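Local structure of PKS_KS domain-containing protein (Photorhabdus luminescens subsp. laumondii, 6SMO) at residues 290-295 / 430-435; 420-425 / 434-439. The protein probably works as a ketosynthase subunit of the beta-ketoacyl-ACP synthase family, extending acyl chains by condensation, and holds a polyketide-like pentaoxo-dodecanal in its pocket. All blocks are in the same frame, centred on the assembly; numbering follows the deposited sequence.

Contact 1 of 2, residues 290-295 / 430-435; sequences ASVNNA and GIHSVI
Asn294 and His432 meet where the pairing of these two strands runs out. The ring NE2 of His432 donates to Asn294 OD1 at 2.8 Å, with the oxygen lying in the ring plane, at its edge, while the amide plane stands 88° to the imidazole. The hydrogen bond is bent, and NE2 approaches the oxygen from the flank of the carbonyl, at a C=O...N angle of 101°. In the backbone of the same residue, Asn294 N gives its hydrogen to Gly430 O in the carbonyl plane, on a lone pair. Further in, Val292 CG2 lies 3.9 Å from His432 CB and comes near the edge of the ring. Two antiparallel hydrogen-bonded pairs, Val292 with His432 and Ala290 with Val434, are each joined by two backbone bonds, one in either direction. Strands 284-293 and 431-438 are thereby neighbours in the mixed sheet of a thiolase-like ketosynthase fold.

On the sheet face of Ser291, Asn293, Ile431 and Ser433, the hydroxyls of Ser291 and Ser433 sit 3.0 Å apart, OG to OG. Ser291 OG, anti to its backbone N (chi1 -169°), is equally near His432 O, so its proton has more than one acceptor in reach. Lys153 of the partner Ketoacyl_synth_N chain also binds Ser291 OG, and Asp196 takes up Ser433 OG. Asn293 ND2 turns to the same partner chain, bonding Ser152 and Phe148 there. His432 ND1 is hydrogen-bonded to Ser426 OG, so both ring nitrogens are engaged, which probably restrains the ring's rotation; the side chain of Ile431 lies about 7 Å from the bound pentaoxo-dodecanal.

Contact 2 of 2, residues 420-425 / 434-439; sequences TALKLS and VIVMRA
Lys423 and Ile435 lie side by side, pointing the same way from a hydrogen-bonded pair of the hairpin. Lys423 CG is anti to the backbone N (chi1 171°), and its CB rests 3.6 Å from Ile435 CG1, with CG close behind at 3.8 Å. Ile435 contributes the less usual rotamer: its CG1 stands between the backbone N and the carbonyl carbon (chi1 53°), and CD1 follows the lysine's CB and CG. The aliphatic root of the lysine is thus packed as a hydrocarbon, while the chain bends at chi2, which turns CD, and again at chi4, which sets NZ; the amino end leads away from the other strand. There NZ donates to Ser425 OG at 3.1 Å, and that hydroxyl is bonded in turn to Asn375; Glu378 offers NZ a long, weak ion pair.

On the other sheet face, Thr420 crosses Val436 with methyl against methyl, CG2 to CG1 at 3.7 Å, each of these carbons anti to its own backbone N. Leu422 reaches Val436 more loosely, CD1 to CG2 at 4.2 Å, and Leu424 touches Val434 in a similar way. Helix 306-319 packs on this face against Leu422, Leu424 and Val434; on the reverse, helix 372-388 lies over Ala421, Lys423 and Met437, and Leu195 of helix 193-206 meets Lys423 and Ile435.

The strands belong to the hairpin 420-427/431-438; over segments 420-425 and 434-438 they run antiparallel at 153°. Ala421 and Met437 exchange two backbone bonds, Ala421 N to Met437 O being 2.8 Å; of the two between Lys423 and Ile435, that from Lys423 N is weak. Chemically, the contact implies a largely apolar seam packed between helices, where Ser425 and, at long range, Glu378 probably help to offset the cost of burying the lysine's charge.

Read from the N terminus, strand 284-293 comes first, and contact 1 closes a long loop: the 134 residues between 290-295 and 430-435 hold helix 306-319, strand 326-330 and helix 372-388 before the chain returns. Contact 2 closes a short one of eight residues, most of them the inner ends of the two hairpin strands. The hairpin's first strand lies within the long loop, yet its second reaches past residue 435, so the spans overlap and cross rather than nest. Both share Val434 and Ile435 on strand 431-438, which runs between its two neighbours; Ser433 O and Ser425 N, 2.9 Å apart, probably bond where the contacts meet. Together they join three adjacent strands of the mixed sheet.

Contact 1 of 2, residues 290-295 / 430-435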
loop_
_atom_site.group_PDB
_atom_site.type_symbol
_atom_site.label_atom_id
_atom_site.label_comp_id
_atom_site.label_asym_id
_atom_site.label_seq_id
_atom_site.Cartn_x
_atom_site.Cartn_y
_atom_site.Cartn_z
ATOM N N ALA B 290 -8.615 -0.128 -13.233
ATOM C CA ALA B 290 -7.469 0.692 -13.692
ATOM C C ALA B 290 -6.914 1.493 -12.510
ATOM O O ALA B 290 -7.690 1.794 -11.580
ATOM C CB ALA B 290 -7.895 1.597 -14.822
ATOM N N SER B 291 -5.617 1.814 -12.548
ATOM C CA SER B 291 -4.899 2.586 -11.502
ATOM C C SER B 291 -3.763 3.396 -12.138
ATOM O O SER B 291 -3.077 2.856 -13.028
ATOM C CB SER B 291 -4.387 1.677 -10.419
ATOM O OG SER B 291 -3.918 2.428 -9.308
ATOM N N VAL B 292 -3.586 4.644 -11.692
ATOM C CA VAL B 292 -2.560 5.598 -12.208
ATOM C C VAL B 292 -1.905 6.313 -11.022
ATOM O O VAL B 292 -2.342 6.085 -9.874
ATOM C CB VAL B 292 -3.178 6.613 -13.191
ATOM C CG1 VAL B 292 -3.786 5.930 -14.405
ATOM C CG2 VAL B 292 -4.206 7.509 -12.513
ATOM N N ASN B 293 -0.898 7.145 -11.307
ATOM C CA ASN B 293 -0.246 8.062 -10.334
ATOM C C ASN B 293 -0.494 9.506 -10.783
ATOM O O ASN B 293 -0.628 9.735 -12.002
ATOM C CB ASN B 293 1.253 7.779 -10.192
ATOM C CG ASN B 293 1.558 6.354 -9.783
ATOM O OD1 ASN B 293 0.900 5.800 -8.904
ATOM N ND2 ASN B 293 2.559 5.755 -10.407
ATOM N N ASN B 294 -0.556 10.436 -9.825
ATOM C CA ASN B 294 -0.712 11.896 -10.069
ATOM C C ASN B 294 0.592 12.461 -10.639
ATOM O O ASN B 294 0.520 13.230 -11.617
ATOM C CB ASN B 294 -1.081 12.661 -8.793
ATOM C CG ASN B 294 -2.566 12.672 -8.509
ATOM O OD1 ASN B 294 -3.367 12.971 -9.393
ATOM N ND2 ASN B 294 -2.942 12.372 -7.276
ATOM N N ALA B 295 1.727 12.092 -10.033
ATOM C CA ALA B 295 3.066 12.686 -10.264
ATOM C C ALA B 295 3.000 14.191 -9.964
ATOM O O ALA B 295 3.589 14.979 -10.732
ATOM C CB ALA B 295 3.527 12.406 -11.675
ATOM N N GLY B 430 -0.124 10.052 -4.517
ATOM C CA GLY B 430 -0.866 10.416 -5.736
ATOM C C GLY B 430 -1.476 9.221 -6.434
ATOM O O GLY B 430 -1.413 9.170 -7.664
ATOM N N ILE B 431 -2.058 8.303 -5.666
ATOM C CA ILE B 431 -2.646 7.072 -6.262
ATOM C C ILE B 431 -4.146 7.230 -6.529
ATOM O O ILE B 431 -4.887 7.523 -5.598
ATOM C CB ILE B 431 -2.361 5.844 -5.381
ATOM C CG1 ILE B 431 -0.869 5.668 -5.116
ATOM C CG2 ILE B 431 -2.962 4.596 -6.000
ATOM C CD1 ILE B 431 -0.533 4.418 -4.360
ATOM N N HIS B 432 -4.538 7.096 -7.793
ATOM C CA HIS B 432 -5.972 7.028 -8.184
ATOM C C HIS B 432 -6.299 5.596 -8.616
ATOM O O HIS B 432 -5.476 4.998 -9.335
ATOM C CB HIS B 432 -6.287 8.032 -9.300
ATOM C CG HIS B 432 -6.148 9.458 -8.887
ATOM N ND1 HIS B 432 -7.008 10.050 -7.982
ATOM C CD2 HIS B 432 -5.266 10.413 -9.252
ATOM C CE1 HIS B 432 -6.657 11.307 -7.804
ATOM N NE2 HIS B 432 -5.592 11.553 -8.571
ATOM N N SER B 433 -7.453 5.074 -8.189
ATOM C CA SER B 433 -7.940 3.707 -8.509
ATOM C C SER B 433 -9.445 3.745 -8.786
ATOM O O SER B 433 -10.179 4.363 -7.989
ATOM C CB SER B 433 -7.603 2.741 -7.403
ATOM O OG SER B 433 -6.203 2.506 -7.350
ATOM N N VAL B 434 -9.871 3.113 -9.884
ATOM C CA VAL B 434 -11.289 3.050 -10.347
ATOM C C VAL B 434 -11.624 1.594 -10.690
ATOM O O VAL B 434 -10.789 0.935 -11.342
ATOM C CB VAL B 434 -11.524 3.979 -11.556
ATOM C CG1 VAL B 434 -12.959 3.916 -12.059
ATOM C CG2 VAL B 434 -11.136 5.418 -11.245
ATOM N N ILE B 435 -12.793 1.115 -10.252
ATOM C CA ILE B 435 -13.401 -0.175 -10.698
ATOM C C ILE B 435 -14.767 0.132 -11.319
ATOM O O ILE B 435 -15.464 1.030 -10.807
ATOM C CB ILE B 435 -13.507 -1.202 -9.549
ATOM C CG1 ILE B 435 -14.227 -0.639 -8.322
ATOM C CG2 ILE B 435 -12.136 -1.749 -9.189
ATOM C CD1 ILE B 435 -14.786 -1.695 -7.399
#

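Contact 2 of 2, residues 420-425 / 434-439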
loop_
_atom_site.group_PDB
_atom_site.type_symbol
_atom_site.label_atom_id
_atom_site.label_comp_id
_atom_site.label_asym_id
_atom_site.label_seq_id
_atom_site.Cartn_x
_atom_site.Cartn_y
_atom_site.Cartn_z
ATOM N N THR B 420 -24.597 0.782 -15.389
ATOM C CA THR B 420 -23.117 0.757 -15.239
ATOM C C THR B 420 -22.717 1.738 -14.133
ATOM O O THR B 420 -23.022 2.936 -14.274
ATOM C CB THR B 420 -22.422 1.091 -16.566
ATOM O OG1 THR B 420 -22.939 0.218 -17.570
ATOM C CG2 THR B 420 -20.917 0.948 -16.496
ATOM N N ALA B 421 -22.058 1.239 -13.082
ATOM C CA ALA B 421 -21.634 2.017 -11.893
ATOM C C ALA B 421 -20.116 2.224 -11.917
ATOM O O ALA B 421 -19.392 1.278 -12.285
ATOM C CB ALA B 421 -22.073 1.308 -10.636
ATOM N N LEU B 422 -19.666 3.425 -11.541
ATOM C CA LEU B 422 -18.235 3.777 -11.328
ATOM C C LEU B 422 -17.966 3.867 -9.822
ATOM O O LEU B 422 -18.902 4.203 -9.072
ATOM C CB LEU B 422 -17.925 5.107 -12.022
ATOM C CG LEU B 422 -17.200 5.010 -13.364
ATOM C CD1 LEU B 422 -17.916 4.066 -14.319
ATOM C CD2 LEU B 422 -17.056 6.388 -13.989
ATOM N N LYS B 423 -16.728 3.578 -9.413
ATOM C CA LYS B 423 -16.271 3.610 -7.998
ATOM C C LYS B 423 -14.873 4.230 -7.951
ATOM O O LYS B 423 -13.907 3.530 -8.305
ATOM C CB LYS B 423 -16.290 2.195 -7.410
ATOM C CG LYS B 423 -15.645 2.036 -6.040
ATOM C CD LYS B 423 -16.409 2.713 -4.923
ATOM C CE LYS B 423 -15.555 2.981 -3.703
ATOM N NZ LYS B 423 -14.706 4.183 -3.875
ATOM N N LEU B 424 -14.785 5.495 -7.531
ATOM C CA LEU B 424 -13.533 6.298 -7.507
ATOM C C LEU B 424 -12.894 6.189 -6.117
ATOM O O LEU B 424 -13.629 6.335 -5.120
ATOM C CB LEU B 424 -13.864 7.754 -7.853
ATOM C CG LEU B 424 -14.093 8.065 -9.334
ATOM C CD1 LEU B 424 -14.990 7.033 -10.001
ATOM C CD2 LEU B 424 -14.681 9.458 -9.503
ATOM N N SER B 425 -11.583 5.932 -6.065
ATOM C CA SER B 425 -10.766 5.898 -4.822
ATOM C C SER B 425 -9.472 6.692 -5.027
ATOM O O SER B 425 -8.951 6.701 -6.160
ATOM C CB SER B 425 -10.481 4.485 -4.387
ATOM O OG SER B 425 -11.655 3.865 -3.884
ATOM N N VAL B 434 -9.871 3.113 -9.884
ATOM C CA VAL B 434 -11.289 3.050 -10.347
ATOM C C VAL B 434 -11.624 1.594 -10.690
ATOM O O VAL B 434 -10.789 0.935 -11.342
ATOM C CB VAL B 434 -11.524 3.979 -11.556
ATOM C CG1 VAL B 434 -12.959 3.916 -12.059
ATOM C CG2 VAL B 434 -11.136 5.418 -11.245
ATOM N N ILE B 435 -12.793 1.115 -10.252
ATOM C CA ILE B 435 -13.401 -0.175 -10.698
ATOM C C ILE B 435 -14.767 0.132 -11.319
ATOM O O ILE B 435 -15.464 1.030 -10.807
ATOM C CB ILE B 435 -13.507 -1.202 -9.549
ATOM C CG1 ILE B 435 -14.227 -0.639 -8.322
ATOM C CG2 ILE B 435 -12.136 -1.749 -9.189
ATOM C CD1 ILE B 435 -14.786 -1.695 -7.399
ATOM N N VAL B 436 -15.116 -0.578 -12.394
ATOM C CA VAL B 436 -16.426 -0.463 -13.099
ATOM C C VAL B 436 -17.278 -1.674 -12.708
ATOM O O VAL B 436 -16.897 -2.801 -13.074
ATOM C CB VAL B 436 -16.242 -0.369 -14.626
ATOM C CG1 VAL B 436 -17.574 -0.261 -15.353
ATOM C CG2 VAL B 436 -15.329 0.784 -15.013
ATOM N N MET B 437 -18.373 -1.441 -11.979
ATOM C CA MET B 437 -19.360 -2.484 -11.598
ATOM C C MET B 437 -20.588 -2.369 -12.506
ATOM O O MET B 437 -20.844 -1.266 -13.028
ATOM C CB MET B 437 -19.778 -2.346 -10.132
ATOM C CG MET B 437 -18.679 -2.737 -9.166
ATOM S SD MET B 437 -19.326 -3.279 -7.571
ATOM C CE MET B 437 -17.823 -3.862 -6.791
ATOM N N ARG B 438 -21.311 -3.478 -12.676
ATOM C CA ARG B 438 -22.386 -3.644 -13.688
ATOM C C ARG B 438 -23.457 -4.592 -13.136
ATOM O O ARG B 438 -23.093 -5.538 -12.408
ATOM C CB ARG B 438 -21.770 -4.182 -14.982
ATOM C CG ARG B 438 -22.690 -4.147 -16.194
ATOM C CD ARG B 438 -21.988 -4.708 -17.415
ATOM N NE ARG B 438 -22.823 -4.699 -18.608
ATOM C CZ ARG B 438 -22.447 -5.149 -19.803
ATOM N NH1 ARG B 438 -21.236 -5.654 -19.980
ATOM N NH2 ARG B 438 -23.289 -5.094 -20.821
ATOM N N ALA B 439 -24.727 -4.339 -13.470
ATOM C CA ALA B 439 -25.883 -5.195 -13.119
ATOM C C ALA B 439 -25.928 -6.395 -14.073
ATOM O O ALA B 439 -25.572 -6.223 -15.256
ATOM C CB ALA B 439 -27.160 -4.393 -13.180
#